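Side-chain contacts in HP1028 (Helicobacter pylori, PDB 4INN), which probably binds and transports small hydrophobic ligands, as many members of the lipocalin family do with their eight-stranded beta-barrels: residues S51-F56 / V94-D99; P37-T42 / L165-L170. The protein carries 1 engineered substitution. One frame throughout, in Å; residues are numbered along the deposited sequence.

Contact 1 of 2, residues S51-F56 / V94-D99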
ATOM      1  N   SER A  51      -9.029   3.067  -0.022  1.00 18.22           N
ATOM      2  CA  SER A  51      -8.935   1.682   0.446  1.00 17.67           C
ATOM      3  C   SER A  51      -8.122   1.627   1.701  1.00 15.15           C
ATOM      4  O   SER A  51      -7.431   2.580   2.040  1.00 13.97           O
ATOM      5  CB  SER A  51      -8.388   0.738  -0.641  1.00 19.58           C
ATOM      6  OG  SER A  51      -7.011   0.959  -0.884  1.00 22.58           O
ATOM      7  N   PHE A  52      -8.291   0.543   2.448  1.00 14.07           N
ATOM      8  CA  PHE A  52      -7.526   0.325   3.667  1.00 12.95           C
ATOM      9  C   PHE A  52      -6.397  -0.612   3.265  1.00 12.86           C
ATOM     10  O   PHE A  52      -6.633  -1.646   2.593  1.00 12.55           O
ATOM     11  CB  PHE A  52      -8.366  -0.305   4.775  1.00 12.90           C
ATOM     12  CG  PHE A  52      -9.551   0.539   5.241  1.00 12.85           C
ATOM     13  CD1 PHE A  52      -9.349   1.747   5.946  1.00 12.72           C
ATOM     14  CD2 PHE A  52     -10.869   0.089   5.046  1.00 12.48           C
ATOM     15  CE1 PHE A  52     -10.438   2.487   6.399  1.00 12.85           C
ATOM     16  CE2 PHE A  52     -11.958   0.818   5.514  1.00 12.41           C
ATOM     17  CZ  PHE A  52     -11.747   2.014   6.185  1.00 12.74           C
ATOM     18  N   VAL A  53      -5.183  -0.230   3.653  1.00 12.68           N
ATOM     19  CA  VAL A  53      -3.987  -0.992   3.370  1.00 13.33           C
ATOM     20  C   VAL A  53      -3.117  -1.175   4.589  1.00 13.29           C
ATOM     21  O   VAL A  53      -3.092  -0.307   5.431  1.00 13.18           O
ATOM     22  CB  VAL A  53      -3.112  -0.284   2.342  1.00 13.86           C
ATOM     23  CG1 VAL A  53      -3.890  -0.095   1.049  1.00 13.93           C
ATOM     24  CG2 VAL A  53      -2.614   1.045   2.879  1.00 14.26           C
ATOM     25  N   GLU A  54      -2.399  -2.301   4.652  1.00 13.50           N
ATOM     26  CA  GLU A  54      -1.447  -2.569   5.719  1.00 14.05           C
ATOM     27  C   GLU A  54       0.002  -2.588   5.278  1.00 13.08           C
ATOM     28  O   GLU A  54       0.357  -3.333   4.388  1.00 12.97           O
ATOM     29  CB  GLU A  54      -1.739  -3.910   6.390  1.00 15.52           C
ATOM     30  CG  GLU A  54      -0.742  -4.251   7.504  1.00 16.53           C
ATOM     31  CD  GLU A  54      -1.229  -5.324   8.456  1.00 18.57           C
ATOM     32  OE1 GLU A  54      -2.287  -5.951   8.183  1.00 21.60           O
ATOM     33  OE2 GLU A  54      -0.556  -5.550   9.492  1.00 19.29           O
ATOM     34  N   PHE A  55       0.840  -1.808   5.951  1.00 12.71           N
ATOM     35  CA  PHE A  55       2.289  -1.834   5.728  1.00 12.65           C
ATOM     36  C   PHE A  55       2.917  -2.823   6.725  1.00 13.31           C
ATOM     37  O   PHE A  55       2.484  -2.882   7.874  1.00 13.10           O
ATOM     38  CB  PHE A  55       2.915  -0.442   5.917  1.00 11.81           C
ATOM     39  CG  PHE A  55       2.739   0.489   4.757  1.00 11.19           C
ATOM     40  CD1 PHE A  55       3.795   0.773   3.911  1.00 11.31           C
ATOM     41  CD2 PHE A  55       1.547   1.151   4.551  1.00 11.09           C
ATOM     42  CE1 PHE A  55       3.672   1.660   2.851  1.00 10.74           C
ATOM     43  CE2 PHE A  55       1.398   2.031   3.493  1.00 10.90           C
ATOM     44  CZ  PHE A  55       2.471   2.294   2.644  1.00 10.95           C
ATOM     45  N   PHE A  56       3.929  -3.574   6.298  1.00 14.48           N
ATOM     46  CA  PHE A  56       4.692  -4.453   7.204  1.00 16.53           C
ATOM     47  C   PHE A  56       6.168  -4.526   6.797  1.00 18.30           C
ATOM     48  O   PHE A  56       6.474  -4.187   5.655  1.00 18.33           O
ATOM     49  CB  PHE A  56       4.062  -5.861   7.248  1.00 16.94           C
ATOM     50  CG  PHE A  56       4.128  -6.628   5.938  1.00 16.23           C
ATOM     51  CD1 PHE A  56       5.073  -7.600   5.736  1.00 16.48           C
ATOM     52  CD2 PHE A  56       3.206  -6.400   4.927  1.00 16.49           C
ATOM     53  CE1 PHE A  56       5.114  -8.318   4.531  1.00 16.83           C
ATOM     54  CE2 PHE A  56       3.247  -7.103   3.719  1.00 16.11           C
ATOM     55  CZ  PHE A  56       4.194  -8.078   3.527  1.00 15.79           C
ATOM     56  N   VAL A  94      -2.875  -9.188  -1.267  1.00 18.32           N
ATOM     57  CA  VAL A  94      -1.770  -9.289  -2.172  1.00 16.85           C
ATOM     58  C   VAL A  94      -0.901  -8.030  -2.086  1.00 16.61           C
ATOM     59  O   VAL A  94      -1.398  -6.902  -2.027  1.00 16.26           O
ATOM     60  CB  VAL A  94      -2.293  -9.475  -3.602  1.00 16.72           C
ATOM     61  CG1 VAL A  94      -1.191  -9.295  -4.648  1.00 16.37           C
ATOM     62  CG2 VAL A  94      -2.943 -10.848  -3.729  1.00 16.99           C
ATOM     63  N   VAL A  95       0.408  -8.256  -2.118  1.00 15.86           N
ATOM     64  CA  VAL A  95       1.400  -7.224  -2.062  1.00 15.49           C
ATOM     65  C   VAL A  95       1.403  -6.401  -3.316  1.00 15.81           C
ATOM     66  O   VAL A  95       1.676  -6.910  -4.399  1.00 16.48           O
ATOM     67  CB  VAL A  95       2.788  -7.824  -1.896  1.00 15.01           C
ATOM     68  CG1 VAL A  95       3.854  -6.765  -2.112  1.00 14.93           C
ATOM     69  CG2 VAL A  95       2.914  -8.468  -0.526  1.00 15.17           C
ATOM     70  N   PHE A  96       1.116  -5.113  -3.159  1.00 16.27           N
ATOM     71  CA  PHE A  96       1.204  -4.165  -4.274  1.00 15.88           C
ATOM     72  C   PHE A  96       2.373  -3.204  -4.110  1.00 16.12           C
ATOM     73  O   PHE A  96       2.748  -2.533  -5.074  1.00 16.18           O
ATOM     74  CB  PHE A  96      -0.107  -3.394  -4.438  1.00 15.82           C
ATOM     75  CG  PHE A  96      -0.371  -2.394  -3.355  1.00 15.55           C
ATOM     76  CD1 PHE A  96       0.041  -1.090  -3.498  1.00 15.05           C
ATOM     77  CD2 PHE A  96      -1.046  -2.767  -2.213  1.00 16.51           C
ATOM     78  CE1 PHE A  96      -0.170  -0.177  -2.515  1.00 15.69           C
ATOM     79  CE2 PHE A  96      -1.271  -1.848  -1.197  1.00 17.25           C
ATOM     80  CZ  PHE A  96      -0.821  -0.543  -1.349  1.00 16.77           C
ATOM     81  N   LEU A  97       2.946  -3.131  -2.907  1.00 16.14           N
ATOM     82  CA  LEU A  97       4.068  -2.229  -2.643  1.00 16.18           C
ATOM     83  C   LEU A  97       5.191  -3.025  -2.026  1.00 16.71           C
ATOM     84  O   LEU A  97       4.972  -3.791  -1.112  1.00 17.09           O
ATOM     85  CB  LEU A  97       3.636  -1.094  -1.717  1.00 15.75           C
ATOM     86  CG  LEU A  97       4.629  -0.071  -1.145  1.00 15.81           C
ATOM     87  CD1 LEU A  97       5.717   0.331  -2.114  1.00 16.59           C
ATOM     88  CD2 LEU A  97       3.879   1.190  -0.781  1.00 15.90           C
ATOM     89  N   SER A  98       6.392  -2.842  -2.539  1.00 18.45           N
ATOM     90  CA  SER A  98       7.555  -3.554  -2.053  1.00 20.32           C
ATOM     91  C   SER A  98       8.800  -2.692  -2.120  1.00 22.10           C
ATOM     92  O   SER A  98       8.828  -1.684  -2.823  1.00 22.10           O
ATOM     93  CB  SER A  98       7.764  -4.822  -2.879  1.00 20.85           C
ATOM     94  OG  SER A  98       7.267  -4.634  -4.180  1.00 20.54           O
ATOM     95  N   ASP A  99       9.783  -3.097  -1.312  1.00 24.07           N
ATOM     96  CA  ASP A  99      11.175  -2.669  -1.354  1.00 24.30           C
ATOM     97  C   ASP A  99      11.430  -1.290  -0.788  1.00 23.51           C
ATOM     98  O   ASP A  99      12.454  -0.674  -1.090  1.00 24.56           O
ATOM     99  CB  ASP A  99      11.781  -2.836  -2.766  1.00 27.14           C
ATOM    100  CG  ASP A  99      11.969  -4.328  -3.183  1.00 30.47           C
ATOM    101  OD1 ASP A  99      12.003  -5.272  -2.325  1.00 32.04           O
ATOM    102  OD2 ASP A  99      12.079  -4.545  -4.411  1.00 32.14           O
TER

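Contact 2 of 2, residues P37-T42 / L165-L170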
ATOM      1  N   PRO A  37       4.934   0.285  10.014  1.00 16.52           N
ATOM      2  CA  PRO A  37       3.918  -0.774  10.057  1.00 16.20           C
ATOM      3  C   PRO A  37       2.641  -0.343  10.774  1.00 15.62           C
ATOM      4  O   PRO A  37       2.685   0.267  11.834  1.00 16.21           O
ATOM      5  CB  PRO A  37       4.622  -1.932  10.802  1.00 16.12           C
ATOM      6  CG  PRO A  37       6.071  -1.750  10.484  1.00 16.10           C
ATOM      7  CD  PRO A  37       6.278  -0.239  10.369  1.00 16.82           C
ATOM      8  N   GLY A  38       1.516  -0.682  10.175  1.00 14.68           N
ATOM      9  CA  GLY A  38       0.250  -0.150  10.563  1.00 14.10           C
ATOM     10  C   GLY A  38      -0.749  -0.229   9.420  1.00 13.43           C
ATOM     11  O   GLY A  38      -0.450  -0.677   8.338  1.00 12.70           O
ATOM     12  N   ILE A  39      -1.961   0.189   9.707  1.00 13.28           N
ATOM     13  CA  ILE A  39      -3.004   0.241   8.745  1.00 13.26           C
ATOM     14  C   ILE A  39      -3.331   1.727   8.445  1.00 13.16           C
ATOM     15  O   ILE A  39      -3.338   2.601   9.350  1.00 12.95           O
ATOM     16  CB  ILE A  39      -4.173  -0.562   9.260  1.00 13.52           C
ATOM     17  CG1 ILE A  39      -3.774  -2.031   9.245  1.00 14.15           C
ATOM     18  CG2 ILE A  39      -5.364  -0.374   8.357  1.00 14.50           C
ATOM     19  CD1 ILE A  39      -4.752  -2.993   9.898  1.00 14.58           C
ATOM     20  N   TYR A  40      -3.531   2.016   7.169  1.00 12.08           N
ATOM     21  CA  TYR A  40      -3.771   3.371   6.737  1.00 12.23           C
ATOM     22  C   TYR A  40      -4.949   3.377   5.806  1.00 12.43           C
ATOM     23  O   TYR A  40      -5.366   2.347   5.284  1.00 11.87           O
ATOM     24  CB  TYR A  40      -2.546   3.945   6.002  1.00 12.46           C
ATOM     25  CG  TYR A  40      -1.301   3.973   6.819  1.00 11.74           C
ATOM     26  CD1 TYR A  40      -0.883   5.131   7.458  1.00 11.70           C
ATOM     27  CD2 TYR A  40      -0.568   2.828   7.000  1.00 11.68           C
ATOM     28  CE1 TYR A  40       0.258   5.123   8.260  1.00 11.58           C
ATOM     29  CE2 TYR A  40       0.568   2.811   7.792  1.00 11.43           C
ATOM     30  CZ  TYR A  40       0.984   3.955   8.405  1.00 11.18           C
ATOM     31  OH  TYR A  40       2.113   3.893   9.158  1.00 10.93           O
ATOM     32  N   GLN A  41      -5.505   4.546   5.611  1.00 13.28           N
ATOM     33  CA  GLN A  41      -6.618   4.697   4.675  1.00 14.40           C
ATOM     34  C   GLN A  41      -6.135   5.586   3.560  1.00 13.44           C
ATOM     35  O   GLN A  41      -5.754   6.720   3.805  1.00 12.84           O
ATOM     36  CB  GLN A  41      -7.844   5.324   5.366  1.00 15.64           C
ATOM     37  CG  GLN A  41      -9.022   5.481   4.408  1.00 16.68           C
ATOM     38  CD  GLN A  41     -10.200   6.254   4.986  1.00 18.35           C
ATOM     39  OE1 GLN A  41     -10.353   6.384   6.199  1.00 18.15           O
ATOM     40  NE2 GLN A  41     -11.076   6.730   4.088  1.00 19.58           N
ATOM     41  N   THR A  42      -6.155   5.074   2.344  1.00 13.69           N
ATOM     42  CA  THR A  42      -5.657   5.824   1.203  1.00 14.51           C
ATOM     43  C   THR A  42      -6.615   6.937   0.790  1.00 16.41           C
ATOM     44  O   THR A  42      -7.731   7.060   1.302  1.00 17.83           O
ATOM     45  CB  THR A  42      -5.445   4.919  -0.011  1.00 14.30           C
ATOM     46  OG1 THR A  42      -6.723   4.531  -0.518  1.00 14.05           O
ATOM     47  CG2 THR A  42      -4.606   3.683   0.348  1.00 13.83           C
ATOM     48  N   LEU A 165     -11.807  -4.630  10.434  1.00 25.91           N
ATOM     49  CA  LEU A 165     -10.870  -4.886   9.360  1.00 23.04           C
ATOM     50  C   LEU A 165     -10.192  -6.194   9.638  1.00 22.39           C
ATOM     51  O   LEU A 165      -9.787  -6.463  10.776  1.00 21.00           O
ATOM     52  CB  LEU A 165      -9.824  -3.770   9.246  1.00 22.53           C
ATOM     53  CG  LEU A 165     -10.380  -2.364   8.951  1.00 22.24           C
ATOM     54  CD1 LEU A 165      -9.222  -1.389   8.748  1.00 21.31           C
ATOM     55  CD2 LEU A 165     -11.340  -2.388   7.760  1.00 20.93           C
ATOM     56  N   LYS A 166     -10.097  -7.004   8.585  1.00 21.56           N
ATOM     57  CA  LYS A 166      -9.358  -8.246   8.603  1.00 20.76           C
ATOM     58  C   LYS A 166      -7.855  -8.054   8.367  1.00 21.11           C
ATOM     59  O   LYS A 166      -7.430  -7.549   7.322  1.00 21.49           O
ATOM     60  CB  LYS A 166      -9.885  -9.135   7.511  1.00 21.55           C
ATOM     61  CG  LYS A 166      -9.364 -10.555   7.601  1.00 22.17           C
ATOM     62  CD  LYS A 166      -9.017 -11.102   6.253  1.00 21.98           C
ATOM     63  CE  LYS A 166      -9.747 -12.374   5.976  1.00 22.43           C
ATOM     64  NZ  LYS A 166      -8.848 -13.530   5.969  1.00 22.93           N
ATOM     65  N   ARG A 167      -7.062  -8.471   9.345  1.00 22.00           N
ATOM     66  CA  ARG A 167      -5.612  -8.539   9.226  1.00 21.68           C
ATOM     67  C   ARG A 167      -5.232  -9.953   8.738  1.00 19.93           C
ATOM     68  O   ARG A 167      -5.406 -10.942   9.438  1.00 17.69           O
ATOM     69  CB  ARG A 167      -4.927  -8.175  10.556  1.00 23.85           C
ATOM     70  CG  ARG A 167      -4.951  -6.676  10.904  1.00 26.48           C
ATOM     71  CD  ARG A 167      -3.559  -6.137  11.213  1.00 28.92           C
ATOM     72  NE  ARG A 167      -3.136  -6.522  12.557  1.00 34.62           N
ATOM     73  CZ  ARG A 167      -1.870  -6.753  12.945  1.00 36.77           C
ATOM     74  NH1 ARG A 167      -0.859  -6.638  12.087  1.00 36.52           N
ATOM     75  NH2 ARG A 167      -1.617  -7.112  14.213  1.00 36.05           N
ATOM     76  N   PHE A 168      -4.713 -10.002   7.511  1.00 19.24           N
ATOM     77  CA  PHE A 168      -4.356 -11.235   6.802  1.00 18.54           C
ATOM     78  C   PHE A 168      -3.086 -11.793   7.383  1.00 18.51           C
ATOM     79  O   PHE A 168      -2.227 -11.043   7.801  1.00 16.67           O
ATOM     80  CB  PHE A 168      -4.125 -10.937   5.301  1.00 17.85           C
ATOM     81  CG  PHE A 168      -5.380 -10.638   4.529  1.00 17.30           C
ATOM     82  CD1 PHE A 168      -6.091  -9.487   4.749  1.00 17.71           C
ATOM     83  CD2 PHE A 168      -5.833 -11.511   3.541  1.00 17.76           C
ATOM     84  CE1 PHE A 168      -7.256  -9.213   4.004  1.00 18.33           C
ATOM     85  CE2 PHE A 168      -6.989 -11.257   2.808  1.00 17.09           C
ATOM     86  CZ  PHE A 168      -7.709 -10.112   3.038  1.00 17.42           C
ATOM     87  N   ASN A 169      -2.912 -13.103   7.378  1.00 21.07           N
ATOM     88  CA  ASN A 169      -1.624 -13.580   7.861  1.00 24.87           C
ATOM     89  C   ASN A 169      -0.526 -13.324   6.830  1.00 23.33           C
ATOM     90  O   ASN A 169      -0.745 -13.339   5.596  1.00 20.82           O
ATOM     91  CB  ASN A 169      -1.648 -15.022   8.395  1.00 28.78           C
ATOM     92  CG  ASN A 169      -1.141 -16.009   7.417  1.00 31.15           C
ATOM     93  OD1 ASN A 169      -1.537 -15.973   6.276  1.00 42.18           O
ATOM     94  ND2 ASN A 169      -0.324 -16.929   7.859  1.00 33.41           N
ATOM     95  N   LEU A 170       0.648 -13.058   7.369  1.00 23.00           N
ATOM     96  CA  LEU A 170       1.691 -12.384   6.633  1.00 23.75           C
ATOM     97  C   LEU A 170       2.610 -13.313   5.933  1.00 25.94           C
ATOM     98  O   LEU A 170       3.180 -12.933   4.936  1.00 25.78           O
ATOM     99  CB  LEU A 170       2.478 -11.471   7.556  1.00 23.39           C
ATOM    100  CG  LEU A 170       1.637 -10.278   8.024  1.00 23.13           C
ATOM    101  CD1 LEU A 170       2.453  -9.476   9.018  1.00 23.57           C
ATOM    102  CD2 LEU A 170       1.178  -9.397   6.876  1.00 22.77           C
TER

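Contact 1 of 2, residues S51-F56 / V94-D99
Phe96 and Val53 meet near the centre of the molecule. Val53 CG1 sits 3.9 Å from Phe96 CE2 and about as far from Phe96 CZ, so one methyl touches two neighbouring ring carbons. The two side chains cross at about a right angle. Phe96 CG lies between its backbone N and carbonyl carbon (chi1 71°), which carries the ring tip over to Val53. Next to this pair, Leu97 CD2 touches two carbons of the Phe55 ring. The closer is Phe55 CE1, at 3.7 Å. Leu97 CG is anti to the backbone N; its CB points toward strand 51-58, and CD2 reaches the ring. The third pair is looser. Val95 CG2 lies at the edge of the Phe56 ring, near its plane, 4.3 Å from Phe56 CZ.

The two strands are not neighbours in the sheet. Strand 61-69 runs between them, and their short segments are roughly parallel, 26° apart, with axes 9.1 Å apart at closest. A classic beta bulge sets Phe96 and Leu97 both opposite Ala64 of that middle strand. Further out, Tyr40 meets the Phe55 ring with its plane turned by about 80°. Leu134 also touches Phe55, and Phe136 touches Leu97. Phe56 and Val95 both pack on Val173 of helix 170-174.

No hydrogen bond joins the two segments. Val53-Phe96 and Phe55-Leu97 belong to the apolar interior of the lipocalin barrel. Phe56-Val95 lies on the outer face, under helix 170-174. Every pair is carbon on carbon, so shape and exclusion of water act on both faces of the wall.

Contact 2 of 2, residues P37-T42 / L165-L170
Leu165 lays its CD1 methyl against Ile39, 4.0 Å from Ile39 CG2. The two side chains slide past each other in opposite directions. Ile160 of helix 157-162 and Leu155 touch both residues, so a small apolar cluster forms around them. Lys166 turns away from strand 38-41. Lys166 CD lies 3.4 Å above the plane of the Phe168 ring, offset toward the rim.

Arg167 comes next and meets the other branch of Ile39. The contact is made by the aliphatic part of the arginine: Arg167 CD is 3.6 Å from Ile39 CD1, and Arg167 CG is 3.8 Å from the same methyl. The arginine chain bends at chi2 (-127°) and chi3 (-77°), and it crosses the isoleucine at a slant. Here the segment after the eight barrel strands passes along the outside of the lipocalin barrel, beside its first strand. Ile39 is the residue of that strand that meets it, with one branch for each partner. Beyond the isoleucine, Arg167 NH1 forms a salt bridge with Glu54 OE2. The charged end is therefore paired with the adjacent strand, 51-58.

Phe168 and Leu170 continue along the barrel wall. The backbone N of Phe168 is hydrogen-bonded to Tyr65 OH, and the two aromatic rings meet at about 70°. Asn169 takes the N-cap position of helix 170-174, and Leu170 begins that helix with its side chain on Tyr65.

How the contacts relate
From the N terminus, the chain first runs through 37-42, which holds the first barrel strand, 38-41. It then enters 51-56, in the neighbouring strand. Contact 1 closes a short loop when the chain returns at 94-99, with 37 residues between its segments. The remaining strands and helix 157-162 follow before 165-170 closes contact 2, across 122 residues. The smaller loop lies wholly within the larger one, and they do not cross. Contact 1 ties two next-but-one strands together. Contact 2 ties the first strand to the C-terminal segment outside. Their centres are about 8 Å apart, and they touch at several places, among them Ser51 N with Thr42 OG1, a probable hydrogen bond, and Glu54 with Arg167.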